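Local coordinates for protein methylenetetrahydrofolate--tRNA-(uracil-5-)-methyltransferase TrmFO (Thermus thermophilus, PDB 3G5S) that probably catalyses the folate- and FAD-dependent methylation of uridine 54 in tRNA to 5-methyluridine, at residues G13-W18 and A74-M79; Q201-A206 and K287-M292; P225-A230 and T279-P284. All blocks are in the same frame, centred on the assembly; numbering follows the deposited sequence.

Interaction 1 (G13-W18 and A74-M79); sequences GSEAAW and AGSLVM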
ATOM      1  N   GLY A  13     -11.173  -3.668   8.621  1.00  9.19           N
ATOM      2  CA  GLY A  13     -12.163  -3.427   9.649  1.00  9.62           C
ATOM      3  C   GLY A  13     -12.316  -4.626  10.560  1.00  9.66           C
ATOM      4  O   GLY A  13     -12.530  -4.478  11.769  1.00 10.12           O
ATOM      5  N   SER A  14     -12.211  -5.826   9.995  1.00  9.97           N
ATOM      6  CA  SER A  14     -12.311  -7.020  10.815  1.00 10.04           C
ATOM      7  C   SER A  14     -11.170  -7.063  11.828  1.00  9.75           C
ATOM      8  O   SER A  14     -11.384  -7.373  13.008  1.00 10.51           O
ATOM      9  CB  SER A  14     -12.310  -8.281   9.951  1.00 11.05           C
ATOM     10  OG  SER A  14     -13.492  -8.383   9.171  1.00 11.80           O
ATOM     11  N   GLU A  15      -9.955  -6.760  11.379  1.00  9.72           N
ATOM     12  CA  GLU A  15      -8.830  -6.760  12.295  1.00  9.70           C
ATOM     13  C   GLU A  15      -8.911  -5.619  13.307  1.00  9.20           C
ATOM     14  O   GLU A  15      -8.582  -5.803  14.479  1.00  9.87           O
ATOM     15  CB  GLU A  15      -7.497  -6.716  11.550  1.00 10.45           C
ATOM     16  CG  GLU A  15      -6.340  -7.105  12.442  1.00 11.08           C
ATOM     17  CD  GLU A  15      -6.343  -8.588  12.767  1.00 11.11           C
ATOM     18  OE1 GLU A  15      -6.110  -9.388  11.830  1.00 11.95           O
ATOM     19  OE2 GLU A  15      -6.566  -8.964  13.945  1.00 11.79           O
ATOM     20  N   ALA A  16      -9.348  -4.443  12.866  1.00  9.35           N
ATOM     21  CA  ALA A  16      -9.512  -3.329  13.793  1.00  9.64           C
ATOM     22  C   ALA A  16     -10.502  -3.697  14.897  1.00  9.88           C
ATOM     23  O   ALA A  16     -10.236  -3.481  16.087  1.00 10.01           O
ATOM     24  CB  ALA A  16      -9.973  -2.078  13.058  1.00  9.89           C
ATOM     25  N   ALA A  17     -11.646  -4.254  14.501  1.00  9.84           N
ATOM     26  CA  ALA A  17     -12.658  -4.675  15.461  1.00 10.69           C
ATOM     27  C   ALA A  17     -12.090  -5.695  16.438  1.00 10.35           C
ATOM     28  O   ALA A  17     -12.299  -5.589  17.642  1.00 11.02           O
ATOM     29  CB  ALA A  17     -13.879  -5.235  14.743  1.00 11.31           C
ATOM     30  N   TRP A  18     -11.367  -6.684  15.928  1.00 10.78           N
ATOM     31  CA  TRP A  18     -10.830  -7.714  16.803  1.00 11.10           C
ATOM     32  C   TRP A  18      -9.869  -7.120  17.829  1.00 10.52           C
ATOM     33  O   TRP A  18      -9.839  -7.539  18.990  1.00 11.49           O
ATOM     34  CB  TRP A  18     -10.125  -8.780  15.969  1.00 11.46           C
ATOM     35  CG  TRP A  18      -9.775 -10.010  16.734  1.00 12.22           C
ATOM     36  CD1 TRP A  18      -8.525 -10.500  16.971  1.00 12.86           C
ATOM     37  CD2 TRP A  18     -10.691 -10.931  17.338  1.00 13.46           C
ATOM     38  NE1 TRP A  18      -8.606 -11.666  17.699  1.00 14.16           N
ATOM     39  CE2 TRP A  18      -9.926 -11.951  17.935  1.00 15.10           C
ATOM     40  CE3 TRP A  18     -12.087 -10.982  17.442  1.00 14.58           C
ATOM     41  CZ2 TRP A  18     -10.511 -13.014  18.624  1.00 17.15           C
ATOM     42  CZ3 TRP A  18     -12.665 -12.039  18.121  1.00 16.67           C
ATOM     43  CH2 TRP A  18     -11.878 -13.040  18.705  1.00 17.95           C
ATOM     44  N   ALA A  74       1.478 -10.369  16.903  1.00 11.55           N
ATOM     45  CA  ALA A  74       0.477  -9.446  17.423  1.00 11.43           C
ATOM     46  C   ALA A  74      -0.840 -10.128  17.794  1.00 12.17           C
ATOM     47  O   ALA A  74      -1.684  -9.512  18.431  1.00 14.68           O
ATOM     48  CB  ALA A  74       0.221  -8.328  16.415  1.00 12.83           C
ATOM     49  N   GLY A  75      -1.033 -11.381  17.387  1.00 11.78           N
ATOM     50  CA  GLY A  75      -2.290 -12.069  17.636  1.00 12.84           C
ATOM     51  C   GLY A  75      -3.401 -11.728  16.648  1.00 12.58           C
ATOM     52  O   GLY A  75      -4.582 -11.758  16.985  1.00 13.39           O
ATOM     53  N   SER A  76      -3.021 -11.399  15.419  1.00 11.60           N
ATOM     54  CA  SER A  76      -3.961 -11.064  14.350  1.00 11.57           C
ATOM     55  C   SER A  76      -4.998 -12.155  14.079  1.00 11.02           C
ATOM     56  O   SER A  76      -4.652 -13.330  13.892  1.00 11.74           O
ATOM     57  CB  SER A  76      -3.150 -10.793  13.072  1.00 12.12           C
ATOM     58  OG  SER A  76      -3.925 -10.902  11.891  1.00 12.09           O
ATOM     59  N   LEU A  77      -6.267 -11.756  14.024  1.00 10.81           N
ATOM     60  CA  LEU A  77      -7.336 -12.666  13.647  1.00 11.06           C
ATOM     61  C   LEU A  77      -7.191 -13.124  12.200  1.00 10.94           C
ATOM     62  O   LEU A  77      -7.443 -14.285  11.867  1.00 11.19           O
ATOM     63  CB  LEU A  77      -8.689 -11.987  13.847  1.00 12.56           C
ATOM     64  CG  LEU A  77      -9.934 -12.794  13.483  1.00 13.76           C
ATOM     65  CD1 LEU A  77     -10.028 -14.052  14.325  1.00 16.23           C
ATOM     66  CD2 LEU A  77     -11.174 -11.929  13.663  1.00 14.71           C
ATOM     67  N   VAL A  78      -6.814 -12.201  11.327  1.00 10.94           N
ATOM     68  CA  VAL A  78      -6.584 -12.541   9.930  1.00 11.37           C
ATOM     69  C   VAL A  78      -5.502 -13.618   9.800  1.00 10.88           C
ATOM     70  O   VAL A  78      -5.669 -14.570   9.041  1.00 11.59           O
ATOM     71  CB  VAL A  78      -6.271 -11.280   9.095  1.00 12.26           C
ATOM     72  CG1 VAL A  78      -5.628 -11.632   7.760  1.00 12.24           C
ATOM     73  CG2 VAL A  78      -7.559 -10.480   8.881  1.00 12.10           C
HETATM   74  N   MSE A  79      -4.416 -13.498  10.560  1.00 10.94           N
HETATM   75  CA  MSE A  79      -3.385 -14.534  10.494  1.00 11.26           C
HETATM   76  C   MSE A  79      -3.853 -15.865  11.091  1.00 11.77           C
HETATM   77  O   MSE A  79      -3.500 -16.918  10.572  1.00 12.17           O
HETATM   78  CB  MSE A  79      -2.079 -14.071  11.136  1.00 11.73           C
HETATM   79  CG  MSE A  79      -1.364 -12.982  10.356  1.00 12.32           C
HETATM   80 SE   MSE A  79      -0.992 -13.449   8.505  1.00 13.91          SE
HETATM   81  CE  MSE A  79       0.107 -15.018   8.843  1.00 13.94           C
TER
HETATM   82  O   HOH W   1      -6.268 -13.239  18.497  1.00 17.86           O
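Leu77 lies over one face of the Trp18 indole, the two side chains crossing at about a right angle. Leu77 CB sits 3.7 Å from the centroid of the Trp18 five-membered ring, a CH-pi contact, while CD2 of Leu77 is offset toward the rim on that face. At the ring edge, in plane, a water takes the NE1 hydrogen of Trp18 and donates to Gly75 O.

The second flat group is the Glu15 carboxylate, facing the start of helix 77-84. Its OE2 accepts from Leu77 N (2.8 Å) through the syn lone pair. Glu15 OE1 takes two donors. Val78 N reaches it at 2.9 Å on the syn side, 18° out of the carboxylate plane; Ser76 OG comes to the same Glu15 OE1 at 2.7 Å from above the plane. Three bonds thus fix the rotation of this buried carboxylate, and the amides at the helix start would probably help to stabilise its negative charge. Ser76 OG also accepts from Met79 N as the N-cap.

Gly75 closes the preceding helix in a Schellman motif. Glu15 thus ties helix 11-22, the helix that follows the first strand of the Rossmann-type FAD-binding fold, to the first turn of helix 77-84.

Interaction 2 (Q201-A206 and K287-M292); sequences QALLEA and KRLIQM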
ATOM      1  N   GLN A 201       9.406   0.087 -28.965  1.00 16.40           N
ATOM      2  CA  GLN A 201       8.989  -1.168 -29.581  1.00 16.67           C
ATOM      3  C   GLN A 201       8.637  -2.221 -28.532  1.00 16.62           C
ATOM      4  O   GLN A 201       7.654  -2.949 -28.671  1.00 16.90           O
ATOM      5  CB  GLN A 201      10.086  -1.699 -30.510  1.00 18.82           C
ATOM      6  CG  GLN A 201      10.182  -0.974 -31.838  1.00 22.07           C
ATOM      7  CD  GLN A 201       8.903  -1.085 -32.645  1.00 24.73           C
ATOM      8  OE1 GLN A 201       8.324  -2.164 -32.768  1.00 26.43           O
ATOM      9  NE2 GLN A 201       8.452   0.035 -33.194  1.00 26.14           N
ATOM     10  N   ALA A 202       9.440  -2.309 -27.479  1.00 16.63           N
ATOM     11  CA  ALA A 202       9.176  -3.276 -26.422  1.00 17.58           C
ATOM     12  C   ALA A 202       7.847  -2.989 -25.719  1.00 17.15           C
ATOM     13  O   ALA A 202       7.131  -3.910 -25.329  1.00 17.34           O
ATOM     14  CB  ALA A 202      10.316  -3.291 -25.425  1.00 18.76           C
ATOM     15  N   LEU A 203       7.516  -1.710 -25.557  1.00 17.43           N
ATOM     16  CA  LEU A 203       6.251  -1.327 -24.937  1.00 18.18           C
ATOM     17  C   LEU A 203       5.055  -1.777 -25.767  1.00 18.48           C
ATOM     18  O   LEU A 203       4.017  -2.153 -25.222  1.00 18.96           O
ATOM     19  CB  LEU A 203       6.185   0.186 -24.735  1.00 18.55           C
ATOM     20  CG  LEU A 203       6.882   0.741 -23.496  1.00 19.13           C
ATOM     21  CD1 LEU A 203       6.900   2.259 -23.553  1.00 20.73           C
ATOM     22  CD2 LEU A 203       6.195   0.255 -22.221  1.00 20.78           C
ATOM     23  N   LEU A 204       5.193  -1.726 -27.086  1.00 19.64           N
ATOM     24  CA  LEU A 204       4.088  -2.083 -27.969  1.00 20.55           C
ATOM     25  C   LEU A 204       3.619  -3.516 -27.730  1.00 22.28           C
ATOM     26  O   LEU A 204       2.424  -3.803 -27.785  1.00 23.55           O
ATOM     27  CB  LEU A 204       4.477  -1.896 -29.440  1.00 21.35           C
ATOM     28  CG  LEU A 204       4.752  -0.464 -29.904  1.00 23.04           C
ATOM     29  CD1 LEU A 204       5.154  -0.451 -31.374  1.00 24.29           C
ATOM     30  CD2 LEU A 204       3.542   0.422 -29.671  1.00 23.97           C
ATOM     31  N   GLU A 205       4.563  -4.405 -27.440  1.00 24.44           N
ATOM     32  CA  GLU A 205       4.273  -5.834 -27.386  1.00 26.03           C
ATOM     33  C   GLU A 205       4.151  -6.410 -25.976  1.00 24.42           C
ATOM     34  O   GLU A 205       3.707  -7.546 -25.802  1.00 24.75           O
ATOM     35  CB  GLU A 205       5.342  -6.608 -28.157  1.00 28.29           C
ATOM     36  CG  GLU A 205       5.412  -6.268 -29.636  1.00 29.11           C
ATOM     37  CD  GLU A 205       6.541  -6.993 -30.344  1.00 31.84           C
ATOM     38  OE1 GLU A 205       7.447  -7.507 -29.653  1.00 31.99           O
ATOM     39  OE2 GLU A 205       6.525  -7.046 -31.591  1.00 33.91           O
ATOM     40  N   ALA A 206       4.551  -5.636 -24.975  1.00 22.89           N
ATOM     41  CA  ALA A 206       4.584  -6.128 -23.601  1.00 22.33           C
ATOM     42  C   ALA A 206       3.218  -6.603 -23.107  1.00 23.50           C
ATOM     43  O   ALA A 206       2.192  -5.998 -23.415  1.00 23.32           O
ATOM     44  CB  ALA A 206       5.137  -5.060 -22.682  1.00 22.26           C
ATOM     45  N   LYS A 287       9.519  -5.204 -15.178  1.00 13.11           N
ATOM     46  CA  LYS A 287      10.927  -5.381 -14.851  1.00 14.05           C
ATOM     47  C   LYS A 287      11.799  -5.423 -16.107  1.00 13.22           C
ATOM     48  O   LYS A 287      12.837  -4.765 -16.181  1.00 13.88           O
ATOM     49  CB  LYS A 287      11.134  -6.640 -14.011  1.00 15.96           C
ATOM     50  CG  LYS A 287      12.578  -6.874 -13.621  1.00 18.32           C
ATOM     51  CD  LYS A 287      12.714  -8.100 -12.739  1.00 20.94           C
ATOM     52  CE  LYS A 287      14.160  -8.326 -12.335  1.00 22.61           C
ATOM     53  NZ  LYS A 287      14.294  -9.513 -11.448  1.00 25.10           N
ATOM     54  N   ARG A 288      11.373  -6.194 -17.098  1.00 13.44           N
ATOM     55  CA  ARG A 288      12.131  -6.310 -18.341  1.00 13.48           C
ATOM     56  C   ARG A 288      12.289  -4.953 -19.022  1.00 13.05           C
ATOM     57  O   ARG A 288      13.370  -4.598 -19.503  1.00 14.27           O
ATOM     58  CB  ARG A 288      11.447  -7.305 -19.276  1.00 15.95           C
ATOM     59  CG  ARG A 288      12.225  -7.585 -20.540  1.00 17.34           C
ATOM     60  CD  ARG A 288      11.639  -8.772 -21.283  1.00 20.16           C
ATOM     61  NE  ARG A 288      10.243  -8.557 -21.646  1.00 21.56           N
ATOM     62  CZ  ARG A 288       9.841  -7.961 -22.763  1.00 21.89           C
ATOM     63  NH1 ARG A 288      10.732  -7.515 -23.640  1.00 22.38           N
ATOM     64  NH2 ARG A 288       8.544  -7.812 -23.001  1.00 22.58           N
ATOM     65  N   LEU A 289      11.201  -4.193 -19.054  1.00 13.28           N
ATOM     66  CA  LEU A 289      11.201  -2.883 -19.692  1.00 14.22           C
ATOM     67  C   LEU A 289      12.052  -1.879 -18.919  1.00 13.04           C
ATOM     68  O   LEU A 289      12.859  -1.152 -19.499  1.00 13.51           O
ATOM     69  CB  LEU A 289       9.767  -2.372 -19.837  1.00 17.13           C
ATOM     70  CG  LEU A 289       9.008  -2.813 -21.093  1.00 20.05           C
ATOM     71  CD1 LEU A 289       9.303  -1.858 -22.234  1.00 22.79           C
ATOM     72  CD2 LEU A 289       9.363  -4.241 -21.499  1.00 22.43           C
ATOM     73  N   ILE A 290      11.875  -1.845 -17.602  1.00 13.12           N
ATOM     74  CA  ILE A 290      12.615  -0.905 -16.775  1.00 13.88           C
ATOM     75  C   ILE A 290      14.118  -1.104 -16.939  1.00 12.63           C
ATOM     76  O   ILE A 290      14.883  -0.144 -16.986  1.00 13.27           O
ATOM     77  CB  ILE A 290      12.213  -1.019 -15.283  1.00 15.58           C
ATOM     78  CG1 ILE A 290      10.812  -0.443 -15.064  1.00 18.55           C
ATOM     79  CG2 ILE A 290      13.228  -0.315 -14.396  1.00 17.34           C
ATOM     80  CD1 ILE A 290      10.165  -0.896 -13.780  1.00 20.32           C
ATOM     81  N   GLN A 291      14.545  -2.353 -17.057  1.00 13.17           N
ATOM     82  CA  GLN A 291      15.972  -2.610 -17.111  1.00 14.88           C
ATOM     83  C   GLN A 291      16.593  -2.293 -18.479  1.00 14.90           C
ATOM     84  O   GLN A 291      17.797  -2.433 -18.662  1.00 16.49           O
ATOM     85  CB  GLN A 291      16.286  -4.016 -16.591  1.00 16.60           C
ATOM     86  CG  GLN A 291      15.940  -4.147 -15.095  1.00 17.08           C
ATOM     87  CD  GLN A 291      16.419  -5.441 -14.467  1.00 17.68           C
ATOM     88  OE1 GLN A 291      16.598  -6.447 -15.155  1.00 19.99           O
ATOM     89  NE2 GLN A 291      16.621  -5.424 -13.150  1.00 18.68           N
HETATM   90  N   MSE A 292      15.764  -1.829 -19.416  1.00 13.56           N
HETATM   91  CA  MSE A 292      16.243  -1.285 -20.686  1.00 14.63           C
HETATM   92  C   MSE A 292      16.599   0.198 -20.589  1.00 16.05           C
HETATM   93  O   MSE A 292      17.155   0.762 -21.523  1.00 19.87           O
HETATM   94  CB  MSE A 292      15.191  -1.459 -21.780  1.00 15.12           C
HETATM   95  CG  MSE A 292      14.857  -2.896 -22.101  1.00 15.83           C
HETATM   96 SE   MSE A 292      13.550  -3.005 -23.523  1.00 18.42          SE
HETATM   97  CE  MSE A 292      13.403  -4.945 -23.603  1.00 19.99           C
TER
HETATM   98  O   HOH W   2       7.964  -6.585 -25.408  1.00 29.30           O
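Apolar packing carries most of this contact, and Leu289 is at its middle. The CD1 methyl of Leu289 meets Ala202 CB at 3.6 Å and also reaches the CD2 methyl of Leu203, 3.8 Å away. The bond from the Leu203 backbone points away from segment 287-292, yet the branch end comes back toward it, and the two leucine side chains cross obliquely. Met292, a selenomethionine here, joins Leu289 on the same alanine methyl: Met292 SE is 3.8 Å from Ala202 CB and its CE lies nearly as close. The chain is extended beyond CG, with CE anti to CB (chi3 -180°), which carries the terminal methyl out to the alanine. Ala202 CB is thus shared by Leu289 and Met292. Just past the end of helix 193-205, Ala206 CB approaches Leu289 CD2 more loosely, at 4.5 Å.

What meets here is the C-terminal part of helix 193-205 and the end of helix 283-290 with the turn that follows it, packed together in a region away from the FAD site. Phe199, one turn earlier on helix 193-205, also touches Leu289.

The polar part runs through Arg288 and a water. Arg288 NH2 donates to the water (2.8 Å), which lies at the guanidinium edge, in plane, and in turn donates to Ala202 O, also 2.8 Å away. NH2 also makes a salt bridge to Glu285, one turn back on its own helix. Leu289 CD2 lies over the centre of one guanidinium face, 3.9 Å above the plane, while Ala206 CA stands near the group's edge, 4.3 Å from Arg288 NH2.

Interaction 3 (P225-A230 and T279-P284); sequences PVEELA and TGLKWP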
ATOM      1  N   PRO A 225      -2.158   4.899 -19.635  1.00 19.32           N
ATOM      2  CA  PRO A 225      -1.004   4.048 -19.318  1.00 19.07           C
ATOM      3  C   PRO A 225       0.109   4.250 -20.345  1.00 17.18           C
ATOM      4  O   PRO A 225      -0.195   4.450 -21.521  1.00 17.31           O
ATOM      5  CB  PRO A 225      -1.573   2.629 -19.424  1.00 21.20           C
ATOM      6  CG  PRO A 225      -3.052   2.789 -19.279  1.00 22.23           C
ATOM      7  CD  PRO A 225      -3.384   4.118 -19.862  1.00 20.70           C
ATOM      8  N   VAL A 226       1.371   4.196 -19.923  1.00 16.66           N
ATOM      9  CA  VAL A 226       2.472   4.454 -20.852  1.00 16.91           C
ATOM     10  C   VAL A 226       2.498   3.488 -22.023  1.00 17.63           C
ATOM     11  O   VAL A 226       2.878   3.864 -23.130  1.00 18.31           O
ATOM     12  CB  VAL A 226       3.863   4.444 -20.176  1.00 18.54           C
ATOM     13  CG1 VAL A 226       4.052   5.678 -19.339  1.00 20.16           C
ATOM     14  CG2 VAL A 226       4.067   3.181 -19.346  1.00 17.38           C
ATOM     15  N   GLU A 227       2.105   2.243 -21.785  1.00 17.05           N
ATOM     16  CA  GLU A 227       2.093   1.259 -22.856  1.00 18.53           C
ATOM     17  C   GLU A 227       1.032   1.614 -23.898  1.00 19.47           C
ATOM     18  O   GLU A 227       1.179   1.296 -25.076  1.00 22.41           O
ATOM     19  CB  GLU A 227       1.897  -0.162 -22.309  1.00 19.84           C
ATOM     20  CG  GLU A 227       0.573  -0.409 -21.599  1.00 20.28           C
ATOM     21  CD  GLU A 227       0.615  -0.103 -20.109  1.00 18.28           C
ATOM     22  OE1 GLU A 227       1.527   0.623 -19.652  1.00 18.40           O
ATOM     23  OE2 GLU A 227      -0.276  -0.595 -19.386  1.00 19.71           O
ATOM     24  N   GLU A 228      -0.032   2.280 -23.465  1.00 18.69           N
ATOM     25  CA  GLU A 228      -1.054   2.749 -24.394  1.00 20.06           C
ATOM     26  C   GLU A 228      -0.599   4.014 -25.128  1.00 19.24           C
ATOM     27  O   GLU A 228      -0.877   4.174 -26.313  1.00 20.93           O
ATOM     28  CB  GLU A 228      -2.388   2.966 -23.676  1.00 22.16           C
ATOM     29  CG  GLU A 228      -3.561   3.276 -24.598  1.00 24.95           C
ATOM     30  CD  GLU A 228      -3.825   2.188 -25.637  1.00 26.94           C
ATOM     31  OE1 GLU A 228      -3.471   1.016 -25.388  1.00 27.63           O
ATOM     32  OE2 GLU A 228      -4.392   2.510 -26.701  1.00 29.44           O
ATOM     33  N   LEU A 229       0.100   4.910 -24.435  1.00 17.59           N
ATOM     34  CA  LEU A 229       0.716   6.051 -25.111  1.00 17.45           C
ATOM     35  C   LEU A 229       1.629   5.571 -26.239  1.00 17.15           C
ATOM     36  O   LEU A 229       1.624   6.129 -27.334  1.00 18.00           O
ATOM     37  CB  LEU A 229       1.502   6.922 -24.132  1.00 17.82           C
ATOM     38  CG  LEU A 229       0.700   7.730 -23.108  1.00 19.28           C
ATOM     39  CD1 LEU A 229       1.635   8.445 -22.145  1.00 21.19           C
ATOM     40  CD2 LEU A 229      -0.232   8.727 -23.797  1.00 18.85           C
ATOM     41  N   ALA A 230       2.406   4.529 -25.972  1.00 16.99           N
ATOM     42  CA  ALA A 230       3.276   3.963 -26.992  1.00 17.01           C
ATOM     43  C   ALA A 230       2.478   3.532 -28.217  1.00 16.74           C
ATOM     44  O   ALA A 230       2.882   3.792 -29.354  1.00 17.46           O
ATOM     45  CB  ALA A 230       4.051   2.788 -26.431  1.00 17.75           C
ATOM     46  N   THR A 279       1.118   2.526 -15.322  1.00 13.84           N
ATOM     47  CA  THR A 279       1.109   1.359 -16.189  1.00 14.74           C
ATOM     48  C   THR A 279       0.226   0.250 -15.649  1.00 15.31           C
ATOM     49  O   THR A 279       0.038   0.125 -14.436  1.00 15.55           O
ATOM     50  CB  THR A 279       2.537   0.812 -16.383  1.00 14.81           C
ATOM     51  OG1 THR A 279       2.507  -0.306 -17.274  1.00 15.59           O
ATOM     52  CG2 THR A 279       3.130   0.362 -15.053  1.00 15.02           C
ATOM     53  N   GLY A 280      -0.308  -0.552 -16.567  1.00 16.24           N
ATOM     54  CA  GLY A 280      -1.053  -1.745 -16.218  1.00 16.53           C
ATOM     55  C   GLY A 280      -0.352  -3.007 -16.683  1.00 17.46           C
ATOM     56  O   GLY A 280      -0.952  -4.075 -16.722  1.00 19.14           O
ATOM     57  N   LEU A 281       0.920  -2.883 -17.043  1.00 16.37           N
ATOM     58  CA  LEU A 281       1.688  -4.032 -17.509  1.00 17.11           C
ATOM     59  C   LEU A 281       1.843  -5.089 -16.425  1.00 15.85           C
ATOM     60  O   LEU A 281       1.881  -4.773 -15.237  1.00 14.61           O
ATOM     61  CB  LEU A 281       3.070  -3.588 -17.970  1.00 18.38           C
ATOM     62  CG  LEU A 281       3.125  -2.806 -19.285  1.00 21.31           C
ATOM     63  CD1 LEU A 281       4.546  -2.366 -19.579  1.00 23.64           C
ATOM     64  CD2 LEU A 281       2.567  -3.630 -20.442  1.00 23.13           C
ATOM     65  N   LYS A 282       1.944  -6.347 -16.838  1.00 15.89           N
ATOM     66  CA  LYS A 282       2.267  -7.416 -15.901  1.00 16.54           C
ATOM     67  C   LYS A 282       3.629  -7.132 -15.295  1.00 14.46           C
ATOM     68  O   LYS A 282       4.495  -6.549 -15.940  1.00 15.08           O
ATOM     69  CB  LYS A 282       2.258  -8.773 -16.602  1.00 18.41           C
ATOM     70  CG  LYS A 282       0.924  -9.102 -17.240  1.00 21.27           C
ATOM     71  CD  LYS A 282       0.831 -10.561 -17.635  1.00 23.87           C
ATOM     72  CE  LYS A 282      -0.520 -10.856 -18.263  1.00 25.76           C
ATOM     73  NZ  LYS A 282      -0.795 -12.317 -18.356  1.00 28.34           N
ATOM     74  N   TRP A 283       3.821  -7.542 -14.050  1.00 13.95           N
ATOM     75  CA  TRP A 283       5.012  -7.141 -13.320  1.00 13.66           C
ATOM     76  C   TRP A 283       6.329  -7.639 -13.951  1.00 13.42           C
ATOM     77  O   TRP A 283       7.281  -6.873 -14.044  1.00 13.26           O
ATOM     78  CB  TRP A 283       4.851  -7.485 -11.836  1.00 15.18           C
ATOM     79  CG  TRP A 283       3.726  -6.680 -11.202  1.00 15.84           C
ATOM     80  CD1 TRP A 283       2.852  -5.843 -11.844  1.00 16.39           C
ATOM     81  CD2 TRP A 283       3.349  -6.661  -9.821  1.00 16.62           C
ATOM     82  NE1 TRP A 283       1.972  -5.291 -10.946  1.00 17.59           N
ATOM     83  CE2 TRP A 283       2.253  -5.777  -9.700  1.00 16.95           C
ATOM     84  CE3 TRP A 283       3.835  -7.295  -8.677  1.00 18.49           C
ATOM     85  CZ2 TRP A 283       1.642  -5.512  -8.476  1.00 18.85           C
ATOM     86  CZ3 TRP A 283       3.222  -7.029  -7.464  1.00 19.00           C
ATOM     87  CH2 TRP A 283       2.138  -6.149  -7.375  1.00 19.91           C
ATOM     88  N   PRO A 284       6.382  -8.903 -14.415  1.00 15.37           N
ATOM     89  CA  PRO A 284       7.635  -9.321 -15.062  1.00 15.93           C
ATOM     90  C   PRO A 284       7.947  -8.498 -16.312  1.00 15.22           C
ATOM     91  O   PRO A 284       9.116  -8.281 -16.634  1.00 15.56           O
ATOM     92  CB  PRO A 284       7.363 -10.781 -15.437  1.00 17.84           C
ATOM     93  CG  PRO A 284       6.344 -11.235 -14.428  1.00 18.23           C
ATOM     94  CD  PRO A 284       5.460 -10.034 -14.216  1.00 16.25           C
TER
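Glu227 turns its CG between its own backbone N and carbonyl carbon (chi1 63°), and a bend at chi2 (-89°) then sets CD beside Thr279 and Gly280. On the opposite segment, Thr279 holds OG1 anti to its backbone N (chi1 -178°), where the hydroxyl meets the carboxylate.

The side chains of Glu227 and Thr279 cross at about a right angle, and each carboxylate oxygen has its own donor. Thr279 OG1 gives its hydrogen to Glu227 OE1 at 2.7 Å, coming in from above the carboxylate plane. Glu227 OE2 accepts from Gly280 N at 2.8 Å through its syn lone pair. With one bond to a hydroxyl and one to a backbone amide, the buried carboxylate is held against rotation. Thr279 OG1 is also an acceptor: Leu281 N donates to it at 3.0 Å in a nearly straight bond, so the hydroxyl links the carboxylate to the backbone of its own loop.

Leu281 lines the aliphatic part of the glutamate. The Leu281 and Glu227 side chains run antiparallel alongside each other, Leu281 CD2 lying 4.0 Å from both CB and CG of Glu227. Arg208, from a neighbouring loop, also touches Glu227 and Leu281. Nearby, Val226 CG2 packs on Thr279 CB at 4.1 Å.

An alanine at Glu227 would probably leave the Thr279 hydroxyl and the Gly280 amide without their acceptor, making this loop less firmly held.

The bond from Leu281 N to Thr279 OG1 makes an ST turn; Glu227, in the first turn of helix 226-231, thus grips that turn in the loop leading into helix 283-290.

From the N terminus, interaction 1 comes first: helix 11-22 is joined to the start of helix 77-84, closing a loop of 55 residues on the FAD-binding side of the molecule. It closes before the other two open and lies on the opposite side of the chain's centre, its centre about 40 Å from that of interaction 2 and 35 Å from that of interaction 3. Interaction 2 then spans from helix 193-205 to helix 283-290, and interaction 3, between 225-230 and 279-284, falls wholly within that span. The centres of interactions 2 and 3 are about 9 Å apart, and the two touch where Leu203 and Ala206 pack on Ala230 and Leu281, so helices 193-205, 226-231 and 283-290 form one packed group.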